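Local coordinates for protein arginase 1, mitochondrial (Arabidopsis thaliana, PDB 6VSU) that hydrolyses L-arginine to L-ornithine and urea with two manganese ions per subunit, and also converts agmatine to putrescine, at residues G31-L36 against K88-L93; R132-G137 against K310-L315; S141-V146 against Y245-V250; E218-E221 against K227-P230. All blocks are in the same frame, centred on the assembly; numbering follows the deposited sequence.

Interaction 1 (G31-L36 against K88-L93); sequences GELVRL and KDPRVL
OD1 of D89 is gripped twice by R91, the residue whose CG meets V34 CG1 across the contact at 4.0 Å. The backbone N of R91 reaches D89 OD1 at 3.1 Å from above the carboxylate plane, 50° out of it. NE of R91 takes the syn lone pair of the same OD1 at 3.0 Å. NH2 of R91 binds D89 OD2 at 2.8 Å, near the guanidinium plane. The arginine thus meets the carboxylate side-on, with one nitrogen for each oxygen. A bend at chi3 (-55°) folds the arginine chain so that the guanidinium lies beside D89. Its NH1 has a further partner in G38 O, just past helix 7-37.

The contact with segment 31-36 itself is apolar. CD2 of L33 lies 3.7 Å from P90 CG, and these two side chains cross at about a right angle. V34 is buried. Its CG2 rests on P90 O at 3.6 Å. Its CG1 is anti to the backbone N (chi1 171°) and takes the R91 side of the contact. With an alanine at R91, the D89 carboxylate would probably lose its charge partner and turn more freely, and V34 CG1 would lose the CG against which it rests.

L37 packs on P90 and R91 as well, so the last turn of helix 7-37 covers this loop. D89 O accepts from both V92 N and L93 N. The OD1 bond to R91 N makes an Asx turn, which leads into strand 93-98 at the edge of the parallel sheet.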
loop_
_atom_site.group_PDB
_atom_site.type_symbol
_atom_site.label_atom_id
_atom_site.label_comp_id
_atom_site.label_asym_id
_atom_site.label_seq_id
_atom_site.Cartn_x
_atom_site.Cartn_y
_atom_site.Cartn_z
ATOM N N GLY E 31 -7.762 40.703 -1.128
ATOM C CA GLY E 31 -8.860 41.612 -1.447
ATOM C C GLY E 31 -8.384 42.677 -2.406
ATOM O O GLY E 31 -9.112 42.983 -3.328
ATOM N N GLU E 32 -7.213 43.265 -2.167
ATOM C CA GLU E 32 -6.636 44.324 -3.025
ATOM C C GLU E 32 -6.352 43.756 -4.408
ATOM O O GLU E 32 -6.739 44.388 -5.399
ATOM C CB GLU E 32 -5.387 44.930 -2.392
ATOM C CG GLU E 32 -5.711 45.692 -1.134
ATOM C CD GLU E 32 -4.470 46.239 -0.462
ATOM O OE1 GLU E 32 -4.626 47.074 0.431
ATOM O OE2 GLU E 32 -3.337 45.797 -0.851
ATOM N N LEU E 33 -5.772 42.578 -4.502
ATOM C CA LEU E 33 -5.568 41.968 -5.836
ATOM C C LEU E 33 -6.906 41.811 -6.565
ATOM O O LEU E 33 -7.031 42.230 -7.733
ATOM C CB LEU E 33 -4.856 40.638 -5.654
ATOM C CG LEU E 33 -4.640 39.783 -6.904
ATOM C CD1 LEU E 33 -3.944 40.554 -8.027
ATOM C CD2 LEU E 33 -3.790 38.563 -6.510
ATOM N N VAL E 34 -7.894 41.222 -5.914
ATOM C CA VAL E 34 -9.205 41.001 -6.576
ATOM C C VAL E 34 -9.775 42.334 -7.038
ATOM O O VAL E 34 -10.278 42.387 -8.163
ATOM C CB VAL E 34 -10.193 40.267 -5.676
ATOM C CG1 VAL E 34 -11.567 40.268 -6.311
ATOM C CG2 VAL E 34 -9.712 38.843 -5.425
ATOM N N ARG E 35 -9.722 43.349 -6.186
ATOM C CA ARG E 35 -10.353 44.651 -6.482
ATOM C C ARG E 35 -9.591 45.329 -7.613
ATOM O O ARG E 35 -10.241 46.039 -8.399
ATOM C CB ARG E 35 -10.430 45.540 -5.233
ATOM C CG ARG E 35 -11.472 45.067 -4.224
ATOM C CD ARG E 35 -11.724 46.050 -3.092
ATOM N NE ARG E 35 -10.590 46.268 -2.211
ATOM C CZ ARG E 35 -10.273 45.535 -1.153
ATOM N NH1 ARG E 35 -10.972 44.468 -0.786
ATOM N NH2 ARG E 35 -9.215 45.852 -0.446
ATOM N N LEU E 36 -8.273 45.184 -7.673
ATOM C CA LEU E 36 -7.464 45.881 -8.701
ATOM C C LEU E 36 -7.781 45.268 -10.054
ATOM O O LEU E 36 -7.818 46.013 -11.007
ATOM C CB LEU E 36 -5.976 45.818 -8.343
ATOM C CG LEU E 36 -5.018 46.305 -9.422
ATOM C CD1 LEU E 36 -3.825 46.989 -8.834
ATOM C CD2 LEU E 36 -4.546 45.125 -10.270
ATOM N N LYS E 88 -6.699 30.228 -11.960
ATOM C CA LYS E 88 -5.548 31.148 -11.802
ATOM C C LYS E 88 -5.990 32.609 -11.795
ATOM O O LYS E 88 -5.111 33.428 -11.496
ATOM C CB LYS E 88 -4.528 30.937 -12.920
ATOM C CG LYS E 88 -3.811 29.607 -12.861
ATOM C CD LYS E 88 -3.100 29.322 -14.137
ATOM C CE LYS E 88 -2.384 27.991 -14.061
ATOM N NZ LYS E 88 -1.875 27.687 -15.424
ATOM N N ASP E 89 -7.238 32.926 -12.157
ATOM C CA ASP E 89 -7.861 34.271 -11.949
ATOM C C ASP E 89 -8.189 34.458 -10.472
ATOM O O ASP E 89 -8.981 33.725 -9.898
ATOM C CB ASP E 89 -9.107 34.416 -12.804
ATOM C CG ASP E 89 -9.666 35.803 -12.941
ATOM O OD1 ASP E 89 -9.297 36.687 -12.108
ATOM O OD2 ASP E 89 -10.507 35.976 -13.876
ATOM N N PRO E 90 -7.500 35.370 -9.766
ATOM C CA PRO E 90 -7.798 35.657 -8.356
ATOM C C PRO E 90 -9.273 35.968 -8.078
ATOM O O PRO E 90 -9.775 35.631 -6.989
ATOM C CB PRO E 90 -6.958 36.895 -8.042
ATOM C CG PRO E 90 -5.826 36.876 -9.067
ATOM C CD PRO E 90 -6.389 36.185 -10.305
ATOM N N ARG E 91 -9.964 36.551 -9.049
ATOM C CA ARG E 91 -11.410 36.821 -8.923
ATOM C C ARG E 91 -12.187 35.511 -8.847
ATOM O O ARG E 91 -13.322 35.538 -8.295
ATOM C CB ARG E 91 -11.928 37.631 -10.098
ATOM C CG ARG E 91 -11.336 39.022 -10.090
ATOM C CD ARG E 91 -11.575 39.804 -11.364
ATOM N NE ARG E 91 -11.078 39.024 -12.491
ATOM C CZ ARG E 91 -11.025 39.464 -13.725
ATOM N NH1 ARG E 91 -11.349 40.712 -14.008
ATOM N NH2 ARG E 91 -10.595 38.662 -14.673
ATOM N N VAL E 92 -11.628 34.418 -9.347
ATOM C CA VAL E 92 -12.244 33.063 -9.211
ATOM C C VAL E 92 -11.775 32.378 -7.930
ATOM O O VAL E 92 -12.609 31.793 -7.208
ATOM C CB VAL E 92 -11.921 32.195 -10.427
ATOM C CG1 VAL E 92 -12.421 30.775 -10.238
ATOM C CG2 VAL E 92 -12.507 32.812 -11.690
ATOM N N LEU E 93 -10.478 32.428 -7.636
ATOM C CA LEU E 93 -9.926 31.759 -6.423
ATOM C C LEU E 93 -8.714 32.524 -5.889
ATOM O O LEU E 93 -7.801 32.864 -6.639
ATOM C CB LEU E 93 -9.576 30.308 -6.776
ATOM C CG LEU E 93 -9.115 29.451 -5.592
ATOM C CD1 LEU E 93 -10.207 29.263 -4.534
ATOM C CD2 LEU E 93 -8.626 28.080 -6.068
#

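Interaction 2 (R132-G137 against K310-L315); sequences RPLVLG and KLVREL
L136 and V312 make the tight part of this contact. CD2 of L136 stands 3.5 Å from CG2 of V312, closer than carbons usually pack, and the two side chains cross at about a right angle. The first torsion of L136 (chi1 -53°) sets CG beside the backbone N, and CD2 ends at the valine methyl. The other methyl of V312, CG1, is met less closely. It lies 4.0 Å from L134 CD1.

L134 points toward the helix. Its CG is anti to the backbone N (chi1 -167°), and CD1 leads the approach. This one methyl touches two helix residues. It sits 3.6 Å from the carbonyl O of V312 and 3.7 Å from CB of L315.

The pairing is that of a sheet strand and a covering helix in a three-layer alpha/beta/alpha fold. Strand 132-136 and helix segment 310-315 run antiparallel, at 172°, with axes 10.1 Å apart. The other face of the strand carries V135, which packs on I142 ahead of helix 143-154. V312 also touches L46 and V290 on the two flanking strands, and L315 touches V290.

No touching residue has a solvent side, since all four are buried. The polar part of the helix lies on its far side. There R313 and E314 point away from the strand, and E314 bonds to H279 NE2 and E82 N. K310 pairs with E82 and, across the subunit boundary, with E265 of a second subunit.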
loop_
_atom_site.group_PDB
_atom_site.type_symbol
_atom_site.label_atom_id
_atom_site.label_comp_id
_atom_site.label_asym_id
_atom_site.label_seq_id
_atom_site.Cartn_x
_atom_site.Cartn_y
_atom_site.Cartn_z
ATOM N N ARG E 132 -15.505 35.708 -0.375
ATOM C CA ARG E 132 -16.438 34.810 0.317
ATOM C C ARG E 132 -15.664 33.569 0.738
ATOM O O ARG E 132 -14.888 33.022 -0.015
ATOM C CB ARG E 132 -17.580 34.474 -0.638
ATOM C CG ARG E 132 -18.330 35.700 -1.134
ATOM C CD ARG E 132 -19.749 35.327 -1.589
ATOM N NE ARG E 132 -20.538 36.484 -1.954
ATOM C CZ ARG E 132 -21.826 36.462 -2.248
ATOM N NH1 ARG E 132 -22.543 35.346 -2.184
ATOM N NH2 ARG E 132 -22.391 37.572 -2.654
ATOM N N PRO E 133 -15.816 33.091 1.979
ATOM C CA PRO E 133 -14.899 32.101 2.512
ATOM C C PRO E 133 -15.321 30.703 2.059
ATOM O O PRO E 133 -16.485 30.338 2.181
ATOM C CB PRO E 133 -15.072 32.231 4.029
ATOM C CG PRO E 133 -16.562 32.535 4.134
ATOM C CD PRO E 133 -16.809 33.499 2.983
ATOM N N LEU E 134 -14.333 29.911 1.692
ATOM C CA LEU E 134 -14.512 28.470 1.448
ATOM C C LEU E 134 -13.499 27.780 2.364
ATOM O O LEU E 134 -12.308 27.969 2.157
ATOM C CB LEU E 134 -14.254 28.204 -0.033
ATOM C CG LEU E 134 -14.697 26.806 -0.503
ATOM C CD1 LEU E 134 -14.482 26.658 -2.018
ATOM C CD2 LEU E 134 -13.997 25.706 0.299
ATOM N N VAL E 135 -13.960 27.068 3.368
ATOM C CA VAL E 135 -13.095 26.635 4.485
ATOM C C VAL E 135 -12.657 25.180 4.236
ATOM O O VAL E 135 -13.526 24.347 3.884
ATOM C CB VAL E 135 -13.827 26.801 5.815
ATOM C CG1 VAL E 135 -13.177 26.007 6.968
ATOM C CG2 VAL E 135 -13.967 28.258 6.152
ATOM N N LEU E 136 -11.347 24.906 4.347
ATOM C CA LEU E 136 -10.799 23.541 4.213
ATOM C C LEU E 136 -10.677 22.995 5.616
ATOM O O LEU E 136 -9.795 23.479 6.337
ATOM C CB LEU E 136 -9.395 23.578 3.592
ATOM C CG LEU E 136 -9.262 24.338 2.274
ATOM C CD1 LEU E 136 -7.865 24.263 1.725
ATOM C CD2 LEU E 136 -10.278 23.855 1.268
ATOM N N GLY E 137 -11.418 21.965 5.970
ATOM C CA GLY E 137 -11.164 21.293 7.247
ATOM C C GLY E 137 -10.018 20.284 7.116
ATOM O O GLY E 137 -9.490 20.091 6.023
ATOM N N LYS E 310 -11.194 18.628 -6.063
ATOM C CA LYS E 310 -12.148 18.904 -7.159
ATOM C C LYS E 310 -13.464 19.472 -6.570
ATOM O O LYS E 310 -14.082 20.366 -7.211
ATOM C CB LYS E 310 -12.349 17.692 -8.054
ATOM C CG LYS E 310 -13.220 18.056 -9.243
ATOM C CD LYS E 310 -13.146 17.198 -10.397
ATOM C CE LYS E 310 -14.014 17.599 -11.573
ATOM N NZ LYS E 310 -13.836 16.627 -12.683
ATOM N N LEU E 311 -13.871 19.036 -5.369
ATOM C CA LEU E 311 -15.022 19.639 -4.656
ATOM C C LEU E 311 -14.710 21.090 -4.378
ATOM O O LEU E 311 -15.653 21.951 -4.551
ATOM C CB LEU E 311 -15.296 18.915 -3.334
ATOM C CG LEU E 311 -15.795 17.482 -3.475
ATOM C CD1 LEU E 311 -15.814 16.738 -2.162
ATOM C CD2 LEU E 311 -17.157 17.513 -4.088
ATOM N N VAL E 312 -13.512 21.388 -3.886
ATOM C CA VAL E 312 -13.143 22.804 -3.619
ATOM C C VAL E 312 -13.216 23.597 -4.936
ATOM O O VAL E 312 -13.837 24.673 -4.967
ATOM C CB VAL E 312 -11.788 22.967 -2.910
ATOM C CG1 VAL E 312 -11.316 24.418 -2.889
ATOM C CG2 VAL E 312 -11.868 22.423 -1.492
ATOM N N ARG E 313 -12.701 23.037 -6.008
ATOM C CA ARG E 313 -12.649 23.782 -7.282
ATOM C C ARG E 313 -14.087 24.057 -7.793
ATOM O O ARG E 313 -14.340 25.191 -8.277
ATOM C CB ARG E 313 -11.830 22.979 -8.300
ATOM C CG ARG E 313 -10.329 22.886 -8.031
ATOM C CD ARG E 313 -9.719 21.774 -8.857
ATOM N NE ARG E 313 -9.960 21.865 -10.286
ATOM C CZ ARG E 313 -9.051 21.996 -11.213
ATOM N NH1 ARG E 313 -7.760 21.982 -10.934
ATOM N NH2 ARG E 313 -9.446 22.094 -12.460
ATOM N N GLU E 314 -14.947 23.040 -7.771
ATOM C CA GLU E 314 -16.344 23.175 -8.256
ATOM C C GLU E 314 -17.102 24.177 -7.374
ATOM O O GLU E 314 -17.827 24.985 -7.921
ATOM C CB GLU E 314 -16.973 21.790 -8.410
ATOM C CG GLU E 314 -16.333 20.971 -9.519
ATOM C CD GLU E 314 -16.345 21.631 -10.884
ATOM O OE1 GLU E 314 -17.419 22.047 -11.317
ATOM O OE2 GLU E 314 -15.285 21.746 -11.485
ATOM N N LEU E 315 -16.881 24.144 -6.060
ATOM C CA LEU E 315 -17.536 25.100 -5.148
ATOM C C LEU E 315 -17.049 26.503 -5.490
ATOM O O LEU E 315 -17.827 27.505 -5.400
ATOM C CB LEU E 315 -17.216 24.742 -3.702
ATOM C CG LEU E 315 -18.038 23.605 -3.111
ATOM C CD1 LEU E 315 -17.472 23.189 -1.742
ATOM C CD2 LEU E 315 -19.530 23.958 -2.958
#

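Interaction 3 (S141-V146 against Y245-V250); sequences SISYPV and YISIDV. With MN (manganese (II) ion), chain B.
The ring of Y245 meets V146 obliquely, near its hydroxyl end. CG1 of V146 lies 3.8 Å from CE2 and only 3.2 Å from OH of Y245. The two side chains cross at about a right angle. CG of Y245 is anti to the backbone N (chi1 -174°), and this carries the ring out from strand 244-249 to helix 143-154. The hydroxyl bonds to D289 OD2, on the adjoining strand 285-291.

The second flat group is the D249 carboxylate. It binds manganese through OD2 at 2.3 Å, while OD1 stays 3.6 Å from this metal. Water 1 holds the same manganese at 2.2 Å, and D164, H166 and D251 complete its protein ligands. D249 is also a ligand of the second manganese.

Between these groups two serines face each other. OG of S143 and OG of S247 are 3.3 Å apart. Their main partner is D289. S143 bonds to OD2, which Y245 also uses, and S247 bonds to OD1. The D289 carboxylate thus gathers three hydroxyls from the helix and the strand. S247 OG also bonds to H140 NE2. H140 is a ligand of the second manganese, so S247 is a second-shell residue that probably helps to position its imidazole.

The contact therefore seats helix 143-154 against the central strand that ends in D249, at the binuclear manganese site of the arginase family.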
loop_
_atom_site.group_PDB
_atom_site.type_symbol
_atom_site.label_atom_id
_atom_site.label_comp_id
_atom_site.label_asym_id
_atom_site.label_seq_id
_atom_site.Cartn_x
_atom_site.Cartn_y
_atom_site.Cartn_z
ATOM N N SER E 141 -16.262 19.720 13.281
ATOM C CA SER E 141 -16.550 20.650 14.396
ATOM C C SER E 141 -16.466 22.088 13.900
ATOM O O SER E 141 -17.154 22.968 14.482
ATOM C CB SER E 141 -15.706 20.426 15.608
ATOM O OG SER E 141 -14.365 20.723 15.358
ATOM N N ILE E 142 -15.677 22.327 12.875
ATOM C CA ILE E 142 -15.365 23.711 12.464
ATOM C C ILE E 142 -16.584 24.353 11.770
ATOM O O ILE E 142 -16.662 25.594 11.727
ATOM C CB ILE E 142 -14.124 23.696 11.588
ATOM C CG1 ILE E 142 -14.461 23.185 10.197
ATOM C CG2 ILE E 142 -13.006 22.916 12.298
ATOM C CD1 ILE E 142 -13.319 23.201 9.273
ATOM N N SER E 143 -17.509 23.548 11.265
ATOM C CA SER E 143 -18.695 24.066 10.584
ATOM C C SER E 143 -19.474 24.988 11.517
ATOM O O SER E 143 -20.006 25.983 11.038
ATOM C CB SER E 143 -19.508 22.938 10.083
ATOM O OG SER E 143 -18.902 22.385 8.925
ATOM N N TYR E 144 -19.499 24.715 12.816
ATOM C CA TYR E 144 -20.260 25.540 13.786
ATOM C C TYR E 144 -19.687 26.950 13.788
ATOM O O TYR E 144 -20.410 27.899 13.492
ATOM C CB TYR E 144 -20.316 24.913 15.181
ATOM C CG TYR E 144 -20.765 25.818 16.308
ATOM C CD1 TYR E 144 -21.748 26.776 16.135
ATOM C CD2 TYR E 144 -20.245 25.683 17.587
ATOM C CE1 TYR E 144 -22.239 27.553 17.192
ATOM C CE2 TYR E 144 -20.692 26.477 18.645
ATOM C CZ TYR E 144 -21.689 27.428 18.451
ATOM O OH TYR E 144 -22.122 28.207 19.491
ATOM N N PRO E 145 -18.416 27.175 14.160
ATOM C CA PRO E 145 -17.910 28.545 14.255
ATOM C C PRO E 145 -17.884 29.274 12.924
ATOM O O PRO E 145 -17.935 30.498 12.906
ATOM C CB PRO E 145 -16.485 28.418 14.818
ATOM C CG PRO E 145 -16.116 26.964 14.578
ATOM C CD PRO E 145 -17.447 26.214 14.718
ATOM N N VAL E 146 -17.777 28.530 11.853
ATOM C CA VAL E 146 -17.734 29.133 10.488
ATOM C C VAL E 146 -19.154 29.638 10.189
ATOM O O VAL E 146 -19.280 30.785 9.722
ATOM C CB VAL E 146 -17.238 28.123 9.444
ATOM C CG1 VAL E 146 -17.399 28.671 8.053
ATOM C CG2 VAL E 146 -15.780 27.725 9.633
ATOM N N TYR E 245 -25.297 28.250 2.588
ATOM C CA TYR E 245 -24.006 27.704 3.058
ATOM C C TYR E 245 -23.974 26.226 2.665
ATOM O O TYR E 245 -24.941 25.528 2.985
ATOM C CB TYR E 245 -23.810 27.949 4.558
ATOM C CG TYR E 245 -22.444 27.542 5.041
ATOM C CD1 TYR E 245 -22.175 26.225 5.407
ATOM C CD2 TYR E 245 -21.391 28.455 5.089
ATOM C CE1 TYR E 245 -20.902 25.816 5.777
ATOM C CE2 TYR E 245 -20.122 28.072 5.508
ATOM C CZ TYR E 245 -19.874 26.745 5.839
ATOM O OH TYR E 245 -18.649 26.325 6.296
ATOM N N ILE E 246 -22.882 25.757 2.062
ATOM C CA ILE E 246 -22.769 24.326 1.699
ATOM C C ILE E 246 -21.658 23.689 2.537
ATOM O O ILE E 246 -20.491 24.108 2.404
ATOM C CB ILE E 246 -22.522 24.185 0.197
ATOM C CG1 ILE E 246 -23.596 24.902 -0.612
ATOM C CG2 ILE E 246 -22.413 22.707 -0.163
ATOM C CD1 ILE E 246 -23.370 24.888 -2.134
ATOM N N SER E 247 -21.976 22.656 3.297
ATOM C CA SER E 247 -20.967 21.891 4.068
ATOM C C SER E 247 -20.864 20.500 3.458
ATOM O O SER E 247 -21.868 19.743 3.456
ATOM C CB SER E 247 -21.306 21.834 5.545
ATOM O OG SER E 247 -20.378 21.020 6.246
ATOM N N ILE E 248 -19.668 20.144 2.981
ATOM C CA ILE E 248 -19.445 18.804 2.386
ATOM C C ILE E 248 -18.518 18.062 3.301
ATOM O O ILE E 248 -17.326 18.400 3.351
ATOM C CB ILE E 248 -18.907 18.902 0.959
ATOM C CG1 ILE E 248 -19.755 19.885 0.142
ATOM C CG2 ILE E 248 -18.885 17.509 0.370
ATOM C CD1 ILE E 248 -19.541 19.801 -1.364
ATOM N N ASP E 249 -19.015 17.010 3.899
ATOM C CA ASP E 249 -18.125 15.977 4.494
ATOM C C ASP E 249 -17.817 15.031 3.351
ATOM O O ASP E 249 -18.720 14.586 2.677
ATOM C CB ASP E 249 -18.812 15.299 5.653
ATOM C CG ASP E 249 -18.065 14.195 6.371
ATOM O OD1 ASP E 249 -17.172 13.541 5.777
ATOM O OD2 ASP E 249 -18.412 13.982 7.539
ATOM N N VAL E 250 -16.548 14.841 3.071
ATOM C CA VAL E 250 -16.073 13.935 1.997
ATOM C C VAL E 250 -16.708 12.543 2.149
ATOM O O VAL E 250 -16.885 11.899 1.129
ATOM C CB VAL E 250 -14.533 13.947 2.053
ATOM C CG1 VAL E 250 -13.955 12.836 1.280
ATOM C CG2 VAL E 250 -13.982 15.232 1.491
HETATM MN MN MN B . -19.615 12.146 8.097
HETATM O O HOH W 1 -20.039 13.045 10.014
#

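Interaction 4 (E218-E221 against K227-P230); sequences EQYE and KDRP
The ring of Y220 and the carboxylate of D228 stand almost perpendicular, with their planes 87° apart. OD2 of D228 comes to the edge of the ring, in its plane, and lies 3.5 Å from Y220 CD1. The oxygen therefore faces the C-H edge at CD1 and not the pi cloud. The first torsion of D228 (chi1 -65°) puts CG beside the backbone N and turns the carboxylate toward strand 218-221. Y220 also packs on M231 and L232, further along helix 225-232.

The two oxygens of D228 have different partners. OD1 takes the salt bridge from K227 NZ at 2.8 Å, met on the syn side and 19° out of the carboxylate plane. OD2 accepts from water 2 at 2.8 Å. The same water donates to E221 O, also at 2.8 Å, and so bridges strand and helix. T224 OG1, in the turn between them, hydrogen-bonds to both D228 OD2 and E221 O. The side chain of E221 goes the other way, to R209 and R223.

Loss of the D228 carboxylate to an alanine is likely to break the water bridge to E221 O, leave the K227 ammonium unpaired here and open a gap at the ring edge of Y220.

The carboxylate is buried, yet a lysine, a threonine and a water serve it. This surrounding would probably favour its charged form, and it lets one carboxylate join the helix to the strand through a water and a turn threonine.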
loop_
_atom_site.group_PDB
_atom_site.type_symbol
_atom_site.label_atom_id
_atom_site.label_comp_id
_atom_site.label_asym_id
_atom_site.label_seq_id
_atom_site.Cartn_x
_atom_site.Cartn_y
_atom_site.Cartn_z
ATOM N N GLU E 218 -34.388 18.710 7.488
ATOM C CA GLU E 218 -34.829 17.868 6.354
ATOM C C GLU E 218 -33.738 16.835 6.046
ATOM O O GLU E 218 -32.683 17.247 5.540
ATOM C CB GLU E 218 -35.114 18.773 5.178
ATOM C CG GLU E 218 -36.258 19.721 5.485
ATOM C CD GLU E 218 -36.327 20.876 4.496
ATOM O OE1 GLU E 218 -36.430 20.537 3.262
ATOM O OE2 GLU E 218 -36.181 22.084 4.949
ATOM N N GLN E 219 -33.951 15.572 6.425
ATOM C CA GLN E 219 -32.925 14.514 6.386
ATOM C C GLN E 219 -33.220 13.630 5.178
ATOM O O GLN E 219 -34.260 13.000 5.174
ATOM C CB GLN E 219 -32.887 13.705 7.683
ATOM C CG GLN E 219 -32.259 14.512 8.803
ATOM C CD GLN E 219 -32.174 13.827 10.149
ATOM O OE1 GLN E 219 -33.027 13.009 10.474
ATOM N NE2 GLN E 219 -31.186 14.210 10.955
ATOM N N TYR E 220 -32.327 13.554 4.201
ATOM C CA TYR E 220 -32.462 12.639 3.045
ATOM C C TYR E 220 -31.500 11.475 3.306
ATOM O O TYR E 220 -30.316 11.704 3.359
ATOM C CB TYR E 220 -32.244 13.381 1.722
ATOM C CG TYR E 220 -33.298 14.419 1.478
ATOM C CD1 TYR E 220 -34.490 14.056 0.886
ATOM C CD2 TYR E 220 -33.199 15.702 1.971
ATOM C CE1 TYR E 220 -35.535 14.945 0.750
ATOM C CE2 TYR E 220 -34.215 16.621 1.794
ATOM C CZ TYR E 220 -35.381 16.250 1.171
ATOM O OH TYR E 220 -36.434 17.113 1.005
ATOM N N GLU E 221 -32.031 10.289 3.491
ATOM C CA GLU E 221 -31.267 9.037 3.682
ATOM C C GLU E 221 -31.057 8.308 2.349
ATOM O O GLU E 221 -31.922 8.365 1.496
ATOM C CB GLU E 221 -32.013 8.163 4.670
ATOM C CG GLU E 221 -32.124 8.804 6.041
ATOM C CD GLU E 221 -32.824 7.911 7.045
ATOM O OE1 GLU E 221 -32.397 6.769 7.262
ATOM O OE2 GLU E 221 -33.835 8.331 7.580
ATOM N N LYS E 227 -35.714 7.497 -5.129
ATOM C CA LYS E 227 -36.948 8.327 -5.194
ATOM C C LYS E 227 -36.561 9.826 -5.201
ATOM O O LYS E 227 -37.129 10.614 -5.981
ATOM C CB LYS E 227 -37.834 7.886 -4.027
ATOM C CG LYS E 227 -39.270 8.382 -4.060
ATOM C CD LYS E 227 -39.636 9.463 -3.021
ATOM C CE LYS E 227 -39.754 8.986 -1.576
ATOM N NZ LYS E 227 -38.920 9.824 -0.649
ATOM N N ASP E 228 -35.606 10.202 -4.352
ATOM C CA ASP E 228 -35.296 11.589 -3.989
ATOM C C ASP E 228 -34.387 12.240 -5.048
ATOM O O ASP E 228 -34.355 13.494 -5.071
ATOM C CB ASP E 228 -34.652 11.670 -2.614
ATOM C CG ASP E 228 -35.516 11.257 -1.450
ATOM O OD1 ASP E 228 -36.722 11.262 -1.596
ATOM O OD2 ASP E 228 -34.963 10.869 -0.417
ATOM N N ARG E 229 -33.710 11.468 -5.895
ATOM C CA ARG E 229 -32.628 11.968 -6.802
ATOM C C ARG E 229 -33.119 13.160 -7.624
ATOM O O ARG E 229 -32.499 14.218 -7.610
ATOM C CB ARG E 229 -32.069 10.865 -7.722
ATOM C CG ARG E 229 -31.010 11.376 -8.697
ATOM C CD ARG E 229 -30.683 10.433 -9.834
ATOM N NE ARG E 229 -29.786 9.349 -9.413
ATOM C CZ ARG E 229 -28.441 9.422 -9.308
ATOM N NH1 ARG E 229 -27.766 10.551 -9.517
ATOM N NH2 ARG E 229 -27.748 8.344 -8.986
ATOM N N PRO E 230 -34.260 13.068 -8.336
ATOM C CA PRO E 230 -34.718 14.180 -9.172
ATOM C C PRO E 230 -34.862 15.487 -8.371
ATOM O O PRO E 230 -34.522 16.509 -8.839
ATOM C CB PRO E 230 -36.089 13.729 -9.692
ATOM C CG PRO E 230 -36.089 12.207 -9.548
ATOM C CD PRO E 230 -35.171 11.905 -8.382
HETATM O O HOH W 2 -32.225 10.481 -0.325
#

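Overall arrangement
Helix 7-37 comes first. Interaction 1 ties its end to the loop before strand 93-98, closing a loop that holds strand 43-48 and helix 64-72. It is complete before the others begin. Interaction 2 opens at strand 131-136 and closes only at helix 303-319, the last helix. Interaction 3 falls within that span, and interaction 4 within the span of interaction 3; none cross. Interactions 2 and 3 touch: I142 CD1 packs on V135 and G137, and I248 on L315. Together they join helices to both faces of the sheet's middle. Interaction 4 sits at the far edge strand, its centre about 37 Å from that of interaction 1.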